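Local coordinates for protein oligoribonuclease (Colwellia psychrerythraea, PDB 6A4D) that hydrolyses small RNAs, probably degrading very short oligoribonucleotides to mononucleotides as an exonuclease of the RNase H-like superfamily, at residues N10-D15 with I33-S38; D26-I31 with R116-K121; C108-G113 with L135-I140; E153-T158 with K175-L180. The protein carries 1 engineered substitution. All coordinates share one frame; numbering follows the deposited sequence.

Contact 1: residues N10-D15 with I33-S38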
# COMPACT_ATOMS: atom_id res chain seq x y z
N ASN A 10 12.86 4.23 13.99
CA ASN A 10 13.56 3.90 12.76
C ASN A 10 12.63 3.34 11.62
O ASN A 10 11.67 2.66 11.84
CB ASN A 10 14.70 2.95 13.04
CG ASN A 10 15.77 3.57 13.94
OD1 ASN A 10 15.91 4.82 14.05
ND2 ASN A 10 16.54 2.70 14.58
N LEU A 11 12.96 3.68 10.40
CA LEU A 11 12.22 3.23 9.26
C LEU A 11 13.00 2.17 8.46
O LEU A 11 14.17 2.36 8.15
CB LEU A 11 11.89 4.45 8.41
CG LEU A 11 11.01 5.45 9.11
CD1 LEU A 11 11.05 6.73 8.28
CD2 LEU A 11 9.60 4.88 9.30
N ILE A 12 12.29 1.12 8.05
CA ILE A 12 12.80 0.08 7.08
C ILE A 12 12.35 0.33 5.65
O ILE A 12 11.12 0.25 5.32
CB ILE A 12 12.32 -1.32 7.49
CG1 ILE A 12 12.71 -1.60 8.96
CG2 ILE A 12 12.96 -2.35 6.57
CD1 ILE A 12 12.35 -3.01 9.46
N TRP A 13 13.32 0.66 4.80
CA TRP A 13 13.11 0.91 3.41
C TRP A 13 13.54 -0.31 2.59
O TRP A 13 14.58 -0.86 2.82
CB TRP A 13 13.95 2.07 2.94
CG TRP A 13 13.56 3.31 3.61
CD1 TRP A 13 13.85 3.69 4.87
CD2 TRP A 13 12.78 4.32 3.05
NE1 TRP A 13 13.31 4.90 5.14
CE2 TRP A 13 12.66 5.33 4.03
CE3 TRP A 13 12.21 4.52 1.79
CZ2 TRP A 13 11.92 6.46 3.83
CZ3 TRP A 13 11.49 5.70 1.58
CH2 TRP A 13 11.35 6.64 2.60
N LEU A 14 12.74 -0.71 1.62
CA LEU A 14 13.20 -1.74 0.73
C LEU A 14 12.75 -1.62 -0.69
O LEU A 14 11.82 -0.89 -1.04
CB LEU A 14 12.86 -3.09 1.30
CG LEU A 14 11.44 -3.43 1.65
CD1 LEU A 14 10.75 -3.90 0.41
CD2 LEU A 14 11.43 -4.56 2.67
N ASP A 15 13.44 -2.36 -1.53
CA ASP A 15 13.03 -2.45 -2.91
C ASP A 15 13.32 -3.84 -3.38
O ASP A 15 14.27 -4.45 -2.92
CB ASP A 15 13.73 -1.40 -3.75
CG ASP A 15 13.35 -1.46 -5.25
OD1 ASP A 15 12.13 -1.36 -5.54
OD2 ASP A 15 14.28 -1.63 -6.09
N ILE A 33 17.76 -3.54 1.27
CA ILE A 33 17.13 -2.91 2.44
C ILE A 33 18.02 -1.75 2.93
O ILE A 33 19.24 -1.89 3.02
CB ILE A 33 16.94 -3.90 3.63
CG1 ILE A 33 16.17 -5.17 3.24
CG2 ILE A 33 16.26 -3.22 4.85
CD1 ILE A 33 16.47 -6.32 4.19
N ILE A 34 17.41 -0.62 3.25
CA ILE A 34 18.11 0.48 3.94
C ILE A 34 17.31 0.85 5.17
O ILE A 34 16.09 0.90 5.16
CB ILE A 34 18.31 1.67 2.98
CG1 ILE A 34 19.34 1.26 1.95
CG2 ILE A 34 18.71 2.93 3.74
CD1 ILE A 34 19.80 2.33 0.99
N ILE A 35 18.02 1.09 6.26
CA ILE A 35 17.44 1.59 7.48
C ILE A 35 17.78 3.08 7.59
O ILE A 35 18.93 3.44 7.40
CB ILE A 35 18.08 0.89 8.67
CG1 ILE A 35 17.95 -0.65 8.51
CG2 ILE A 35 17.45 1.36 9.97
CD1 ILE A 35 16.58 -1.19 8.86
N THR A 36 16.79 3.91 7.90
CA THR A 36 17.00 5.36 8.17
C THR A 36 16.44 5.63 9.51
O THR A 36 15.67 4.84 10.02
CB THR A 36 16.24 6.30 7.24
OG1 THR A 36 14.84 6.14 7.44
CG2 THR A 36 16.53 6.08 5.82
N ASP A 37 16.80 6.77 10.11
CA ASP A 37 16.08 7.20 11.32
C ASP A 37 14.78 7.87 10.88
O ASP A 37 14.49 8.04 9.66
CB ASP A 37 16.93 8.16 12.19
CG ASP A 37 17.35 9.45 11.46
OD1 ASP A 37 16.71 9.82 10.42
OD2 ASP A 37 18.33 10.09 11.93
N SER A 38 14.01 8.33 11.85
CA SER A 38 12.74 8.96 11.53
C SER A 38 12.91 10.29 10.77
O SER A 38 11.95 10.78 10.18
CB SER A 38 11.92 9.16 12.79
OG SER A 38 12.55 10.12 13.58
O HOH W 1 14.50 7.20 14.31

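Contact 2: residues D26-I31 with R116-K121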
# COMPACT_ATOMS: atom_id res chain seq x y z
N ASP A 26 4.71 -14.96 -10.58
CA ASP A 26 6.07 -14.38 -10.51
C ASP A 26 6.76 -14.52 -9.17
O ASP A 26 6.14 -14.61 -8.16
CB ASP A 26 6.01 -12.88 -10.90
CG ASP A 26 5.48 -12.69 -12.30
OD1 ASP A 26 5.85 -13.52 -13.16
OD2 ASP A 26 4.65 -11.78 -12.53
N VAL A 27 8.08 -14.46 -9.23
CA VAL A 27 8.99 -14.74 -8.13
C VAL A 27 9.97 -13.58 -7.98
O VAL A 27 10.07 -12.73 -8.86
CB VAL A 27 9.82 -16.04 -8.37
CG1 VAL A 27 8.92 -17.23 -8.38
CG2 VAL A 27 10.62 -15.99 -9.65
N ILE A 28 10.67 -13.57 -6.86
CA ILE A 28 11.55 -12.46 -6.52
C ILE A 28 12.95 -12.68 -7.07
O ILE A 28 13.54 -13.77 -6.86
CB ILE A 28 11.66 -12.30 -4.99
CG1 ILE A 28 10.29 -12.03 -4.41
CG2 ILE A 28 12.66 -11.21 -4.65
CD1 ILE A 28 10.33 -12.13 -2.91
N LEU A 29 13.49 -11.65 -7.73
CA LEU A 29 14.88 -11.70 -8.24
C LEU A 29 15.93 -11.01 -7.39
O LEU A 29 17.10 -11.43 -7.39
CB LEU A 29 14.92 -11.16 -9.67
CG LEU A 29 14.10 -12.00 -10.64
CD1 LEU A 29 14.17 -11.39 -12.01
CD2 LEU A 29 14.60 -13.45 -10.65
N GLU A 30 15.54 -9.99 -6.65
CA GLU A 30 16.50 -9.18 -5.89
C GLU A 30 15.81 -8.54 -4.71
O GLU A 30 14.63 -8.20 -4.81
CB GLU A 30 17.06 -8.06 -6.76
CG GLU A 30 18.40 -7.49 -6.30
CD GLU A 30 18.80 -6.22 -7.06
OE1 GLU A 30 17.96 -5.57 -7.72
OE2 GLU A 30 19.97 -5.84 -6.97
N ILE A 31 16.56 -8.36 -3.63
CA ILE A 31 16.12 -7.60 -2.49
C ILE A 31 17.27 -6.69 -1.96
O ILE A 31 18.43 -7.08 -1.90
CB ILE A 31 15.53 -8.55 -1.39
CG1 ILE A 31 15.05 -7.76 -0.18
CG2 ILE A 31 16.52 -9.63 -0.93
CD1 ILE A 31 14.13 -8.56 0.70
N ARG A 116 5.07 -5.64 -1.02
CA ARG A 116 4.64 -6.35 0.18
C ARG A 116 3.82 -7.58 -0.19
O ARG A 116 3.80 -8.55 0.56
CB ARG A 116 3.86 -5.38 1.07
CG ARG A 116 3.21 -5.94 2.31
CD ARG A 116 2.94 -4.79 3.28
NE ARG A 116 3.04 -5.31 4.61
CZ ARG A 116 3.38 -4.66 5.70
NH1 ARG A 116 3.62 -3.36 5.73
NH2 ARG A 116 3.39 -5.36 6.82
N ARG A 117 3.18 -7.55 -1.34
CA ARG A 117 2.54 -8.74 -1.91
C ARG A 117 3.49 -9.93 -2.11
O ARG A 117 3.12 -11.08 -1.84
CB ARG A 117 1.94 -8.42 -3.27
CG ARG A 117 0.74 -7.52 -3.23
CD ARG A 117 0.36 -7.11 -4.66
NE ARG A 117 -0.46 -8.12 -5.37
CZ ARG A 117 -0.64 -8.17 -6.68
NH1 ARG A 117 -0.03 -7.32 -7.51
NH2 ARG A 117 -1.42 -9.12 -7.19
N PHE A 118 4.66 -9.67 -2.69
CA PHE A 118 5.61 -10.72 -2.92
C PHE A 118 6.25 -11.08 -1.57
O PHE A 118 6.56 -12.25 -1.32
CB PHE A 118 6.71 -10.29 -3.88
CG PHE A 118 6.29 -10.25 -5.32
CD1 PHE A 118 5.53 -9.17 -5.81
CD2 PHE A 118 6.71 -11.23 -6.21
CE1 PHE A 118 5.14 -9.13 -7.16
CE2 PHE A 118 6.34 -11.18 -7.57
CZ PHE A 118 5.57 -10.13 -8.04
N ILE A 119 6.51 -10.07 -0.71
CA ILE A 119 7.14 -10.34 0.58
C ILE A 119 6.21 -11.25 1.38
O ILE A 119 6.64 -12.24 1.97
CB ILE A 119 7.43 -9.05 1.38
CG1 ILE A 119 8.49 -8.19 0.69
CG2 ILE A 119 7.88 -9.36 2.82
CD1 ILE A 119 9.90 -8.58 0.92
N ASN A 120 4.93 -10.90 1.38
CA ASN A 120 3.94 -11.66 2.09
C ASN A 120 3.85 -13.10 1.58
O ASN A 120 3.89 -13.99 2.37
CB ASN A 120 2.55 -11.00 2.05
CG ASN A 120 1.42 -11.94 2.47
OD1 ASN A 120 1.05 -12.87 1.74
ND2 ASN A 120 0.87 -11.70 3.65
N LYS A 121 3.70 -13.33 0.28
CA LYS A 121 3.73 -14.74 -0.26
C LYS A 121 5.01 -15.53 0.02
O LYS A 121 4.94 -16.64 0.53
CB LYS A 121 3.49 -14.74 -1.75
CG LYS A 121 3.25 -16.11 -2.32
CD LYS A 121 2.70 -16.03 -3.73
CE LYS A 121 2.78 -17.41 -4.38
NZ LYS A 121 2.08 -17.46 -5.70

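Contact 3: residues C108-G113 with L135-I140. With 9RC (5'-O-[(S)-hydroxy(4-nitrophenoxy)phosphoryl]thymidine), chain C.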
# COMPACT_ATOMS: atom_id res chain seq x y z
N CYS A 108 8.56 0.80 3.81
CA CYS A 108 8.76 2.11 3.19
C CYS A 108 9.32 2.07 1.81
O CYS A 108 10.13 1.23 1.47
CB CYS A 108 9.71 3.03 4.02
SG CYS A 108 9.27 3.20 5.76
N GLY A 109 8.77 2.92 0.96
CA GLY A 109 9.18 3.04 -0.47
C GLY A 109 8.12 3.50 -1.40
O GLY A 109 7.04 3.90 -1.02
N ASN A 110 8.41 3.46 -2.69
CA ASN A 110 7.45 3.93 -3.67
C ASN A 110 6.58 2.73 -4.05
O ASN A 110 7.12 1.71 -4.36
CB ASN A 110 8.16 4.45 -4.93
CG ASN A 110 8.71 5.86 -4.77
OD1 ASN A 110 9.89 6.06 -4.48
ND2 ASN A 110 7.87 6.85 -5.04
N SER A 111 5.26 2.87 -4.08
CA SER A 111 4.34 1.76 -4.41
C SER A 111 4.77 0.48 -3.69
O SER A 111 4.80 -0.65 -4.25
CB SER A 111 4.19 1.59 -5.93
OG SER A 111 3.34 2.59 -6.44
N ILE A 112 5.05 0.68 -2.41
CA ILE A 112 5.62 -0.36 -1.57
C ILE A 112 4.65 -1.55 -1.31
O ILE A 112 5.10 -2.67 -1.04
CB ILE A 112 6.16 0.26 -0.26
CG1 ILE A 112 7.07 -0.67 0.52
CG2 ILE A 112 4.99 0.66 0.65
CD1 ILE A 112 8.33 -1.10 -0.17
N GLY A 113 3.35 -1.28 -1.36
CA GLY A 113 2.26 -2.28 -1.27
C GLY A 113 2.51 -3.39 -2.29
O GLY A 113 2.32 -4.61 -1.99
N LEU A 135 4.51 2.90 4.36
CA LEU A 135 4.87 4.27 4.15
C LEU A 135 5.23 4.40 2.65
O LEU A 135 6.30 4.06 2.20
CB LEU A 135 5.96 4.65 5.09
CG LEU A 135 6.23 6.14 5.16
CD1 LEU A 135 7.24 6.42 6.25
CD2 LEU A 135 6.75 6.72 3.84
N ASP A 136 4.26 4.86 1.90
CA ASP A 136 4.29 4.83 0.47
C ASP A 136 4.53 6.25 -0.06
O ASP A 136 3.65 7.05 -0.02
CB ASP A 136 2.95 4.24 -0.05
CG ASP A 136 2.94 4.03 -1.57
OD1 ASP A 136 3.89 4.48 -2.25
OD2 ASP A 136 1.94 3.46 -2.09
N VAL A 137 5.72 6.50 -0.61
CA VAL A 137 6.16 7.78 -1.02
C VAL A 137 5.33 8.25 -2.27
O VAL A 137 5.09 9.47 -2.47
CB VAL A 137 7.68 7.70 -1.31
CG1 VAL A 137 8.18 8.96 -2.03
CG2 VAL A 137 8.44 7.47 -0.00
N SER A 138 4.82 7.27 -3.02
CA SER A 138 3.98 7.55 -4.18
C SER A 138 2.60 8.04 -3.79
O SER A 138 1.99 8.68 -4.58
CB SER A 138 3.83 6.32 -5.07
OG SER A 138 5.08 5.89 -5.45
N THR A 139 2.15 7.77 -2.58
CA THR A 139 0.97 8.46 -2.06
C THR A 139 1.22 9.93 -2.03
O THR A 139 0.36 10.72 -2.41
CB THR A 139 0.64 7.98 -0.63
OG1 THR A 139 0.01 6.69 -0.72
CG2 THR A 139 -0.22 8.98 0.20
N ILE A 140 2.41 10.32 -1.61
CA ILE A 140 2.73 11.75 -1.42
C ILE A 140 2.93 12.32 -2.80
O ILE A 140 2.52 13.41 -3.05
CB ILE A 140 3.98 12.00 -0.55
CG1 ILE A 140 3.76 11.34 0.82
CG2 ILE A 140 4.19 13.52 -0.30
CD1 ILE A 140 5.05 10.93 1.41
OAJ 9RC C . 2.77 -2.31 -9.67
CAE 9RC C . 2.82 -1.77 -10.78
NAI 9RC C . 1.78 -1.99 -11.67
CAL 9RC C . 1.81 -1.38 -12.94
OAS 9RC C . 0.86 -1.61 -13.70
CAT 9RC C . 2.87 -0.55 -13.30
CAU 9RC C . 2.93 0.09 -14.55
CAF 9RC C . 3.90 -0.36 -12.39
NAB 9RC C . 3.85 -0.99 -11.12
CAA 9RC C . 4.92 -0.84 -10.14
OAC 9RC C . 4.93 0.45 -9.58
CAD 9RC C . 6.26 -0.96 -10.82
CAH 9RC C . 7.15 -0.44 -9.76
OAK 9RC C . 7.54 -1.53 -8.97
CAG 9RC C . 6.24 0.50 -8.98
CAR 9RC C . 6.72 1.89 -9.19
OAQ 9RC C . 5.74 2.73 -8.61
PAP 9RC C . 5.93 4.30 -8.70
OAO 9RC C . 4.79 4.88 -7.73
OAN 9RC C . 5.55 4.68 -10.08
OAM 9RC C . 7.44 4.40 -8.28
CAV 9RC C . 8.46 5.33 -8.12
CAW 9RC C . 9.74 4.88 -7.65
CAY 9RC C . 10.82 5.80 -7.41
CBA 9RC C . 10.64 7.20 -7.67
NBB 9RC C . 11.57 8.21 -7.49
OBD 9RC C . 11.80 9.39 -8.59
OBC 9RC C . 12.22 8.30 -6.28
CAZ 9RC C . 9.38 7.58 -8.14
CAX 9RC C . 8.29 6.70 -8.36
O HOH W 2 1.32 3.36 -4.65
O HOH W 3 1.48 1.07 -2.13

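Contact 4: residues E153-T158 with K175-L180. With 9RC (5'-O-[(S)-hydroxy(4-nitrophenoxy)phosphoryl]thymidine), chain C.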
# COMPACT_ATOMS: atom_id res chain seq x y z
N GLU A 153 9.35 19.17 -9.65
CA GLU A 153 10.55 19.58 -10.37
C GLU A 153 11.79 19.32 -9.58
O GLU A 153 12.86 19.13 -10.15
CB GLU A 153 10.59 21.08 -10.65
CG GLU A 153 9.64 21.58 -11.69
CD GLU A 153 10.01 22.98 -12.17
OE1 GLU A 153 11.15 23.21 -12.66
OE2 GLU A 153 9.14 23.86 -12.09
N SER A 154 11.65 19.42 -8.27
CA SER A 154 12.75 19.17 -7.37
C SER A 154 13.01 17.72 -7.11
O SER A 154 14.10 17.40 -6.64
CB SER A 154 12.55 19.92 -6.06
OG SER A 154 12.45 21.27 -6.39
N VAL A 155 12.05 16.86 -7.38
CA VAL A 155 12.27 15.37 -7.28
C VAL A 155 13.14 14.95 -8.42
O VAL A 155 12.88 15.33 -9.55
CB VAL A 155 10.94 14.63 -7.35
CG1 VAL A 155 11.09 13.11 -7.40
CG2 VAL A 155 10.07 15.04 -6.19
N VAL A 156 14.17 14.15 -8.12
CA VAL A 156 15.14 13.59 -9.05
C VAL A 156 14.80 12.15 -9.42
O VAL A 156 14.79 11.25 -8.56
CB VAL A 156 16.57 13.59 -8.44
CG1 VAL A 156 17.62 13.04 -9.42
CG2 VAL A 156 16.96 15.01 -8.00
N LYS A 157 14.63 11.91 -10.71
CA LYS A 157 14.19 10.61 -11.19
C LYS A 157 15.32 9.60 -11.47
O LYS A 157 15.44 8.64 -10.74
CB LYS A 157 13.28 10.77 -12.41
CG LYS A 157 11.81 10.57 -12.10
CD LYS A 157 10.95 10.84 -13.32
CE LYS A 157 10.96 9.69 -14.31
NZ LYS A 157 9.93 8.68 -13.96
N THR A 158 16.12 9.79 -12.51
CA THR A 158 17.33 8.93 -12.76
C THR A 158 17.09 7.38 -12.98
O THR A 158 15.95 6.92 -13.08
CB THR A 158 18.43 9.19 -11.69
OG1 THR A 158 18.03 8.67 -10.41
CG2 THR A 158 18.74 10.69 -11.55
N LYS A 175 12.55 13.25 1.11
CA LYS A 175 13.33 14.37 1.69
C LYS A 175 12.95 15.67 1.02
O LYS A 175 12.71 16.69 1.63
CB LYS A 175 14.82 14.10 1.51
CG LYS A 175 15.49 13.30 2.57
CD LYS A 175 17.00 13.61 2.56
CE LYS A 175 17.78 12.94 3.72
NZ LYS A 175 18.52 11.65 3.43
N VAL A 176 12.81 15.59 -0.28
CA VAL A 176 12.30 16.69 -1.02
C VAL A 176 10.93 17.09 -0.52
O VAL A 176 10.70 18.31 -0.26
CB VAL A 176 12.36 16.41 -2.56
CG1 VAL A 176 11.49 17.36 -3.37
CG2 VAL A 176 13.79 16.45 -3.01
N TYR A 177 10.01 16.14 -0.43
CA TYR A 177 8.64 16.51 0.09
C TYR A 177 8.70 17.07 1.50
O TYR A 177 8.02 18.01 1.83
CB TYR A 177 7.66 15.32 0.07
CG TYR A 177 7.42 14.73 -1.29
CD1 TYR A 177 7.25 15.54 -2.41
CD2 TYR A 177 7.37 13.35 -1.47
CE1 TYR A 177 7.03 15.01 -3.66
CE2 TYR A 177 7.15 12.79 -2.72
CZ TYR A 177 7.03 13.62 -3.82
OH TYR A 177 6.84 13.08 -5.04
N ARG A 178 9.50 16.44 2.34
CA ARG A 178 9.68 16.95 3.67
C ARG A 178 9.99 18.47 3.71
O ARG A 178 9.41 19.21 4.49
CB ARG A 178 10.82 16.19 4.36
CG ARG A 178 10.87 16.54 5.82
CD ARG A 178 11.97 15.81 6.54
NE ARG A 178 11.60 15.79 7.93
CZ ARG A 178 12.44 15.58 8.93
NH1 ARG A 178 11.98 15.60 10.17
NH2 ARG A 178 13.73 15.31 8.67
N GLU A 179 10.91 18.89 2.85
CA GLU A 179 11.33 20.28 2.73
C GLU A 179 10.32 21.19 2.04
O GLU A 179 10.08 22.28 2.56
CB GLU A 179 12.69 20.36 2.04
CG GLU A 179 13.30 21.76 1.99
CD GLU A 179 14.48 21.84 1.03
OE1 GLU A 179 15.04 20.79 0.62
OE2 GLU A 179 14.85 22.97 0.68
N LEU A 180 9.71 20.76 0.92
CA LEU A 180 8.85 21.64 0.13
C LEU A 180 7.35 21.50 0.31
O LEU A 180 6.61 22.37 -0.11
CB LEU A 180 9.18 21.50 -1.37
CG LEU A 180 10.64 21.78 -1.75
CD1 LEU A 180 10.88 21.41 -3.19
CD2 LEU A 180 10.98 23.26 -1.51
OAJ 9RC C . 2.77 -2.31 -9.67
CAE 9RC C . 2.82 -1.77 -10.78
NAI 9RC C . 1.78 -1.99 -11.67
CAL 9RC C . 1.81 -1.38 -12.94
OAS 9RC C . 0.86 -1.61 -13.70
CAT 9RC C . 2.87 -0.55 -13.30
CAU 9RC C . 2.93 0.09 -14.55
CAF 9RC C . 3.90 -0.36 -12.39
NAB 9RC C . 3.85 -0.99 -11.12
CAA 9RC C . 4.92 -0.84 -10.14
OAC 9RC C . 4.93 0.45 -9.58
CAD 9RC C . 6.26 -0.96 -10.82
CAH 9RC C . 7.15 -0.44 -9.76
OAK 9RC C . 7.54 -1.53 -8.97
CAG 9RC C . 6.24 0.50 -8.98
CAR 9RC C . 6.72 1.89 -9.19
OAQ 9RC C . 5.74 2.73 -8.61
PAP 9RC C . 5.93 4.30 -8.70
OAO 9RC C . 4.79 4.88 -7.73
OAN 9RC C . 5.55 4.68 -10.08
OAM 9RC C . 7.44 4.40 -8.28
CAV 9RC C . 8.46 5.33 -8.12
CAW 9RC C . 9.74 4.88 -7.65
CAY 9RC C . 10.82 5.80 -7.41
CBA 9RC C . 10.64 7.20 -7.67
NBB 9RC C . 11.57 8.21 -7.49
OBD 9RC C . 11.80 9.39 -8.59
OBC 9RC C . 12.22 8.30 -6.28
CAZ 9RC C . 9.38 7.58 -8.14
CAX 9RC C . 8.29 6.70 -8.36

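Contact 1: residues N10-D15 with I33-S38
The indole N-H of Trp-13 meets the hydroxyl of Thr-36. Trp-13 NE1 donates to Thr-36 OG1 at 3.0 Å in a bent bond, 141° at the hydrogen, with the oxygen tilted 21° from the ring plane. The hydroxyl lies between its own backbone N and carbonyl carbon (chi1 65°), and Thr-36 OG1 donates in turn to Asp-37 O at 2.9 Å. A valine here would remove the hydroxyl and its bond to Asp-37 O, and would probably cost the indole its acceptor. On this face Leu-11 CB also lies 3.5 Å from Thr-36 OG1. The other face is apolar. Ile-12 packs CG2 on Ile-33 CG2 at 3.8 Å and CG1 on Ile-35 CD1 at 3.9 Å, the chains side by side. The backbone sets these rows. Trp-13 N donates to Ile-34 O at 2.8 Å, and Leu-11 with Thr-36 forms a second hydrogen-bonded pair. At the strand end a water joins Asn-10 OD1 to Ser-38 N, while Asn-10 ND2 bonds Trp-99 O. Helix 85-99 packs on the face of Ile-12, Ile-33 and Ile-35, and helix 163-180 touches Trp-13. This is the antiparallel hairpin of strands 11-18 and 28-36, part of the mixed sheet of an RNase H-like exonuclease.

Contact 2: residues D26-I31 with R116-K121
Phe-118 reaches from helix 112-122 and lays its ring beside the backbone of Asp-26. Its CE2 lies 3.5 Å from Asp-26 O. The CB of Asp-26 comes to the ring edge, in the ring plane, 3.8 Å from Phe-118 CE2 and 4.0 Å from CZ. Val-27 N is also near the ring plane, beyond the same edge. The ring gets there with CG anti to its carbonyl carbon (chi1 -76°). At the root of the ring, Ile-28 takes over. Its CG1 sits 4.0 Å from Phe-118 CB, and the two side chains run antiparallel alongside each other. The extended end of Ile-28 then brings CD1 to 4.1 Å from Phe-118 O. A second, lighter touch lies further along the strand, where Ile-31 CD1 meets Ile-119 CD1 tip to tip at 4.2 Å. Between these isoleucines, Leu-29 and Glu-30 both face Glu-17 in a classic beta bulge. The extra residue is consistent with Ile-28 and Ile-31, three positions apart, both reaching the helix. Leu-16 and Met-18 of strand 11-18 pack on Ile-119 and Phe-118, so the helix packs across two strands on one face of the mixed RNase H-like sheet. The polar groups of Asp-26 are served elsewhere: O accepts from Tyr-122 OH, and OD2 from Glu-22 N. On the helix, Asn-120 ND2 bonds Glu-22 OE2 of the second subunit. No hydrogen bond crosses between 26-31 and 116-121. The join therefore rests on apolar fit and on an aromatic edge against main chain, with no charge pairing between the two segments.

Contact 3: residues C108-G113 with L135-I140
Ser-138 OG is gripped by three partners. Asn-110 ND2 donates to it at 3.0 Å, almost straight at 167° and in the amide plane. Ser-111 N adds a weak bond. Ser-138 OG donates to the phosphoryl oxygen OAO of 9RC at 2.5 Å. Ser-111 OG is the second donor to OAO, at 3.0 Å. Asp-136 sets both serines. Its CG is anti to the backbone N (chi1 -174°), and OD1 accepts from Ser-111 N at 2.8 Å and from Ser-138 N at 3.0 Å, each from above the carboxylate plane. The latter is a capping bond, with Asp-136 the N-cap of helix 137-147. Water links Asp-136 OD2 to Ser-111 OG. An alanine in place of Asp-136 would remove the carboxylate and would probably loosen the helix cap and both serines. Behind them the strands run parallel: Gly-109 N donates to Leu-135 O, and Val-137 N to Gly-109 O at 2.9 Å. A side chain at Gly-109 would strike the preceding carbonyl. Asn-110 lies against the nitrophenyl ring, its OD1 bonded to Ser-170 OG. With Ser-111 and Ser-138 it lines the 9RC pocket, which Tyr-132 and Arg-133 of the second subunit complete. Two buried hydroxyls donate to one phosphoryl oxygen, probably offsetting part of its negative charge.

Contact 4: residues E153-T158 with K175-L180
Three side chains of helix 163-180 carry the close part of this contact, and the loop after helix 137-147 folds onto them. Val-155 is the hub. Its CG2, anti to the carbonyl carbon, touches Val-176 CG1 at 3.9 Å and Tyr-177 CE1 at 4.0 Å. Both pairs cross obliquely. Val-176 faces the loop squarely, and its CG2 lies 3.8 Å from Ser-154 O. One turn on, Leu-180 CD1 presses on Ser-154, 3.6 Å from its CB. The phenol of Tyr-177 is fixed at its far end, where OH bonds Glu-173 OE2. Behind this ring lie Val-137 and Ile-140 of helix 137-147. The other side is loose. Beyond Val-155 the loop parts from residues 175-180, and Val-156, Lys-157 and Thr-158 are exposed. Lys-157 and Thr-158 are poorly ordered. Here the loop turns to the ligand. The nitro oxygen OBD of 9RC lies 3.5 Å from Val-156 O, 3.7 Å from Lys-157 CG and 4.0 Å from Val-155 CG1. Lys-157 NZ, on a chain bent at its last two torsions, bonds a nitro oxygen of another bound 9RC. Val-155 thus shows one methyl to the helix and the other to the pocket. No hydrogen bond joins 153-158 to 175-180: the hold is van der Waals contact, mostly through methyl groups. Thr-158 OG1 bonds Glu-169 earlier in the helix, but the disorder is consistent with a flexible tip beside the ligand.

From the N terminus, strand 11-18 turns back into strand 28-36, and contact 1 closes this hairpin. Contact 2 starts on the first half of strand 28-36 and closes a much longer loop, bringing helix 112-122 back onto it. It crosses contact 1, since their segments alternate along the chain. Contact 3 crosses contact 2 in turn. It opens at strand 107-109, which runs beside strand 11-18, and closes after helix 112-122 with strand 134-136. Contact 4 follows in series and ties the loop after helix 137-147 to helix 163-180. Ile-140 meets Tyr-177, joining contacts 3 and 4; both contacts also touch 9RC. All four also touch the second subunit.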